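Local coordinates for flavoprotein (Thermotoga maritima, PDB 5V8S) that probably acts as a flavodiiron oxidoreductase, passing electrons from FMN to a di-iron centre, at the interface of chains A and B. Residues are numbered along the deposited sequence; one frame, centred on the assembly and turned at random. Chains: chain A/B, Flavoprotein.

Contacts 1 and 2 are neighbouring patches of one two-fold interface, and the centres of their C-alpha atoms lie about 11 Å apart. They share A:Tyr276 and A:Tyr330, loop residues of the flavodoxin part of chain A. On the chain B side both draw on the lactamase-like part: contact 1 through B:Trp164 and B:Pro165, just after the iron-pocket residue B:His163, and contact 2 through B:Pro100, between B:Glu99 and B:Asp101 of that pocket. This fits the head-to-tail dimer of flavodiiron proteins, where one subunit's flavin domain faces the other's di-iron site. Each contact has a symmetry twin.

Contact 1: the interface of chains A and B. Residues chain A 276, 330-331, 363; chain B 164-165, 217.
The indole N-H of B:Trp164 makes a weak, bent hydrogen bond to the carboxylate of A:Glu331, with NE1 3.5 Å from OE1 and 142° at the hydrogen. OE1 lies out of the indole plane, on the side where A:Trp363 packs, and since A:Glu331 is poorly ordered the bond should be read as a loose tether.

In this flavodiiron protein the patch joins flavodoxin-domain loops of chain A to the lactamase-like domain of chain B, and B:Trp164 directly follows the iron-pocket residue B:His163. Packing of B:Trp164 against A:Trp363 is the better-defined element. The two indoles meet edge to face, their planes 85° apart: the benzo edge of A:Trp363 is driven onto one face of B:Trp164, with CZ2 3.6 Å from CE2 of the latter. A:Trp363 is set for this by chi1 of 56°, which places CG between the backbone N and the carbonyl carbon.

One face of A:Trp363 lies under the backbone carbonyl oxygen of A:Tyr330, which sits over the ring centre, with the amide N of A:Glu331 nearer the rim. B:Pro165 meets the pyrrole N-H rim of the same indole, its CD 3.4 Å from NE1 of A:Trp363, displaced towards the other side of the plane and beyond the ring.

At the far end of B:Trp164, A:Tyr276 arrives tip to tip: its hydroxyl OH is 3.3 Å from CZ2, tilted out of the indole plane away from A:Trp363. B:Tyr217, in the 3-10 helix 215-217, closes the opposite margin, its phenol OH 3.9 Å from CB of A:Glu331. B:Trp164 loses 61 Å² of surface to chain A, more than any other residue in the patch.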
loop_
_atom_site.group_PDB
_atom_site.type_symbol
_atom_site.label_atom_id
_atom_site.label_comp_id
_atom_site.label_asym_id
_atom_site.label_seq_id
_atom_site.Cartn_x
_atom_site.Cartn_y
_atom_site.Cartn_z
ATOM N N TYR A 276 13.557 5.653 -10.074
ATOM C CA TYR A 276 14.974 5.525 -10.398
ATOM C C TYR A 276 15.859 6.675 -9.953
ATOM O O TYR A 276 17.074 6.544 -10.089
ATOM C CB TYR A 276 15.218 5.365 -11.915
ATOM C CG TYR A 276 14.243 4.449 -12.628
ATOM C CD1 TYR A 276 14.234 3.083 -12.384
ATOM C CD2 TYR A 276 13.342 4.953 -13.553
ATOM C CE1 TYR A 276 13.327 2.261 -12.995
ATOM C CE2 TYR A 276 12.432 4.139 -14.185
ATOM C CZ TYR A 276 12.425 2.793 -13.902
ATOM O OH TYR A 276 11.515 1.996 -14.536
ATOM N N TYR A 330 6.736 6.540 -17.180
ATOM C CA TYR A 330 7.433 5.570 -18.025
ATOM C C TYR A 330 6.413 4.679 -18.739
ATOM O O TYR A 330 5.706 5.161 -19.630
ATOM C CB TYR A 330 8.487 4.794 -17.210
ATOM C CG TYR A 330 9.443 5.731 -16.469
ATOM C CD1 TYR A 330 10.499 6.335 -17.134
ATOM C CD2 TYR A 330 9.267 6.029 -15.112
ATOM C CE1 TYR A 330 11.364 7.195 -16.481
ATOM C CE2 TYR A 330 10.133 6.908 -14.443
ATOM C CZ TYR A 330 11.181 7.475 -15.135
ATOM O OH TYR A 330 12.043 8.349 -14.490
ATOM N N GLU A 331 6.304 3.400 -18.346
ATOM C CA GLU A 331 5.374 2.475 -18.995
ATOM C C GLU A 331 3.904 2.735 -18.650
ATOM O O GLU A 331 3.024 2.373 -19.443
ATOM C CB GLU A 331 5.746 1.025 -18.635
ATOM C CG GLU A 331 5.461 0.607 -17.175
ATOM C CD GLU A 331 6.537 1.117 -16.201
ATOM O OE1 GLU A 331 7.440 1.869 -16.652
ATOM O OE2 GLU A 331 6.495 0.748 -14.994
ATOM N N TRP A 363 5.369 6.653 -22.011
ATOM C CA TRP A 363 4.854 6.103 -23.256
ATOM C C TRP A 363 3.628 5.239 -23.007
ATOM O O TRP A 363 3.390 4.249 -23.707
ATOM C CB TRP A 363 5.947 5.323 -23.983
ATOM C CG TRP A 363 6.573 4.236 -23.160
ATOM C CD1 TRP A 363 6.150 2.963 -23.054
ATOM C CD2 TRP A 363 7.745 4.341 -22.341
ATOM N NE1 TRP A 363 6.983 2.249 -22.222
ATOM C CE2 TRP A 363 7.973 3.073 -21.772
ATOM C CE3 TRP A 363 8.616 5.385 -22.028
ATOM C CZ2 TRP A 363 9.043 2.810 -20.929
ATOM C CZ3 TRP A 363 9.679 5.126 -21.174
ATOM C CH2 TRP A 363 9.887 3.850 -20.641
ATOM N N TRP B 164 9.869 -3.368 -21.546
ATOM C CA TRP B 164 9.784 -2.073 -22.212
ATOM C C TRP B 164 9.889 -2.247 -23.721
ATOM O O TRP B 164 10.337 -3.291 -24.197
ATOM C CB TRP B 164 10.937 -1.170 -21.752
ATOM C CG TRP B 164 10.746 -0.487 -20.427
ATOM C CD1 TRP B 164 9.704 -0.635 -19.549
ATOM C CD2 TRP B 164 11.616 0.497 -19.854
ATOM N NE1 TRP B 164 9.880 0.200 -18.465
ATOM C CE2 TRP B 164 11.051 0.898 -18.626
ATOM C CE3 TRP B 164 12.820 1.064 -20.259
ATOM C CZ2 TRP B 164 11.655 1.841 -17.808
ATOM C CZ3 TRP B 164 13.410 1.996 -19.448
ATOM C CH2 TRP B 164 12.836 2.378 -18.238
ATOM N N PRO B 165 9.486 -1.243 -24.508
ATOM C CA PRO B 165 9.595 -1.373 -25.972
ATOM C C PRO B 165 11.024 -1.412 -26.477
ATOM O O PRO B 165 11.231 -1.716 -27.659
ATOM C CB PRO B 165 8.851 -0.142 -26.514
ATOM C CG PRO B 165 8.529 0.729 -25.317
ATOM C CD PRO B 165 8.761 -0.037 -24.069
ATOM N N TYR B 217 2.734 -7.760 -19.258
ATOM C CA TYR B 217 3.141 -8.080 -20.616
ATOM C C TYR B 217 3.411 -9.574 -20.786
ATOM O O TYR B 217 4.174 -9.973 -21.670
ATOM C CB TYR B 217 4.383 -7.271 -21.020
ATOM C CG TYR B 217 4.175 -5.783 -20.847
ATOM C CD1 TYR B 217 3.429 -5.064 -21.759
ATOM C CD2 TYR B 217 4.683 -5.117 -19.743
ATOM C CE1 TYR B 217 3.223 -3.711 -21.595
ATOM C CE2 TYR B 217 4.461 -3.783 -19.564
ATOM C CZ TYR B 217 3.742 -3.084 -20.492
ATOM O OH TYR B 217 3.530 -1.747 -20.291
#

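Contact 2: the interface of chains A and B. Residues chain A 276, 278, 330; chain B 100, 132-133.
A:Phe278 and B:Phe132 form the apolar centre, with CE2 of the former 3.6 Å from CD1 of the latter. Their ring planes are within about 20° of parallel but are shifted, so rim lies over rim instead of centre over centre. A:Phe278 hides 67 Å² against chain B and stands at the start of helix 278-292, in the flavodoxin-like domain of this flavodiiron protein; B:Phe132 belongs to helix 123-133 of the partner's lactamase-like domain.

Two groups meet the A:Phe278 ring in its own plane, at the edge. CG of B:Pro100 is 3.7 Å from CE2, and CE1 of B:Tyr133 is 3.9 Å from CZ. With B:Phe132 on a face, chain B therefore limits this phenyl group from several directions.

B:Pro100 serves a second ring as well: its CD sits over the face of A:Tyr276, 3.8 Å from the ring centroid, in a CH-pi contact. Because B:Pro100 lies between the iron-pocket residues B:Glu99 and B:Asp101, this packing may help to hold the segment that carries metal-site side chains.

Farther along, CE1 of A:Tyr330 comes in at the edge of B:Phe132, in the plane of that ring, 3.5 Å from its CE1. A:Tyr330 is steadied within its own chain, where CE2 of A:Tyr276 stands 3.5 Å above the plane of its ring, over the centre.

At the polar rim, the backbone carbonyl O of B:Phe132 is 3.5 Å from CE1 of A:Phe278. No N or O of either chain lies within hydrogen-bonding distance of the other among these residues.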
loop_
_atom_site.group_PDB
_atom_site.type_symbol
_atom_site.label_atom_id
_atom_site.label_comp_id
_atom_site.label_asym_id
_atom_site.label_seq_id
_atom_site.Cartn_x
_atom_site.Cartn_y
_atom_site.Cartn_z
ATOM N N TYR A 276 13.557 5.653 -10.074
ATOM C CA TYR A 276 14.974 5.525 -10.398
ATOM C C TYR A 276 15.859 6.675 -9.953
ATOM O O TYR A 276 17.074 6.544 -10.089
ATOM C CB TYR A 276 15.218 5.365 -11.915
ATOM C CG TYR A 276 14.243 4.449 -12.628
ATOM C CD1 TYR A 276 14.234 3.083 -12.384
ATOM C CD2 TYR A 276 13.342 4.953 -13.553
ATOM C CE1 TYR A 276 13.327 2.261 -12.995
ATOM C CE2 TYR A 276 12.432 4.139 -14.185
ATOM C CZ TYR A 276 12.425 2.793 -13.902
ATOM O OH TYR A 276 11.515 1.996 -14.536
ATOM N N PHE A 278 15.290 10.100 -11.112
ATOM C CA PHE A 278 15.022 11.284 -11.922
ATOM C C PHE A 278 13.954 12.177 -11.297
ATOM O O PHE A 278 14.081 13.409 -11.313
ATOM C CB PHE A 278 14.637 10.864 -13.326
ATOM C CG PHE A 278 15.758 10.210 -14.063
ATOM C CD1 PHE A 278 16.761 10.967 -14.619
ATOM C CD2 PHE A 278 15.835 8.843 -14.163
ATOM C CE1 PHE A 278 17.808 10.382 -15.275
ATOM C CE2 PHE A 278 16.895 8.243 -14.840
ATOM C CZ PHE A 278 17.873 9.021 -15.387
ATOM N N TYR A 330 6.736 6.540 -17.180
ATOM C CA TYR A 330 7.433 5.570 -18.025
ATOM C C TYR A 330 6.413 4.679 -18.739
ATOM O O TYR A 330 5.706 5.161 -19.630
ATOM C CB TYR A 330 8.487 4.794 -17.210
ATOM C CG TYR A 330 9.443 5.731 -16.469
ATOM C CD1 TYR A 330 10.499 6.335 -17.134
ATOM C CD2 TYR A 330 9.267 6.029 -15.112
ATOM C CE1 TYR A 330 11.364 7.195 -16.481
ATOM C CE2 TYR A 330 10.133 6.908 -14.443
ATOM C CZ TYR A 330 11.181 7.475 -15.135
ATOM O OH TYR A 330 12.043 8.349 -14.490
ATOM N N PRO B 100 17.267 2.252 -15.617
ATOM C CA PRO B 100 18.461 2.609 -14.832
ATOM C C PRO B 100 18.997 1.572 -13.876
ATOM O O PRO B 100 20.141 1.739 -13.443
ATOM C CB PRO B 100 18.046 3.895 -14.114
ATOM C CG PRO B 100 17.110 4.518 -15.084
ATOM C CD PRO B 100 16.298 3.364 -15.616
ATOM N N PHE B 132 17.175 9.969 -20.985
ATOM C CA PHE B 132 17.680 9.814 -19.611
ATOM C C PHE B 132 19.031 10.556 -19.380
ATOM O O PHE B 132 19.263 11.248 -18.381
ATOM C CB PHE B 132 17.944 8.302 -19.201
ATOM C CG PHE B 132 16.689 7.469 -18.980
ATOM C CD1 PHE B 132 15.640 7.969 -18.221
ATOM C CD2 PHE B 132 16.591 6.160 -19.447
ATOM C CE1 PHE B 132 14.517 7.201 -17.983
ATOM C CE2 PHE B 132 15.471 5.401 -19.211
ATOM C CZ PHE B 132 14.435 5.920 -18.482
ATOM N N TYR B 133 19.926 10.396 -20.341
ATOM C CA TYR B 133 21.313 10.754 -20.091
ATOM C C TYR B 133 21.889 11.746 -21.089
ATOM O O TYR B 133 23.047 12.167 -20.926
ATOM C CB TYR B 133 22.181 9.490 -20.112
ATOM C CG TYR B 133 21.721 8.380 -19.183
ATOM C CD1 TYR B 133 21.591 8.596 -17.812
ATOM C CD2 TYR B 133 21.423 7.123 -19.676
ATOM C CE1 TYR B 133 21.188 7.576 -16.959
ATOM C CE2 TYR B 133 21.020 6.079 -18.829
ATOM C CZ TYR B 133 20.895 6.316 -17.479
ATOM O OH TYR B 133 20.496 5.328 -16.635
#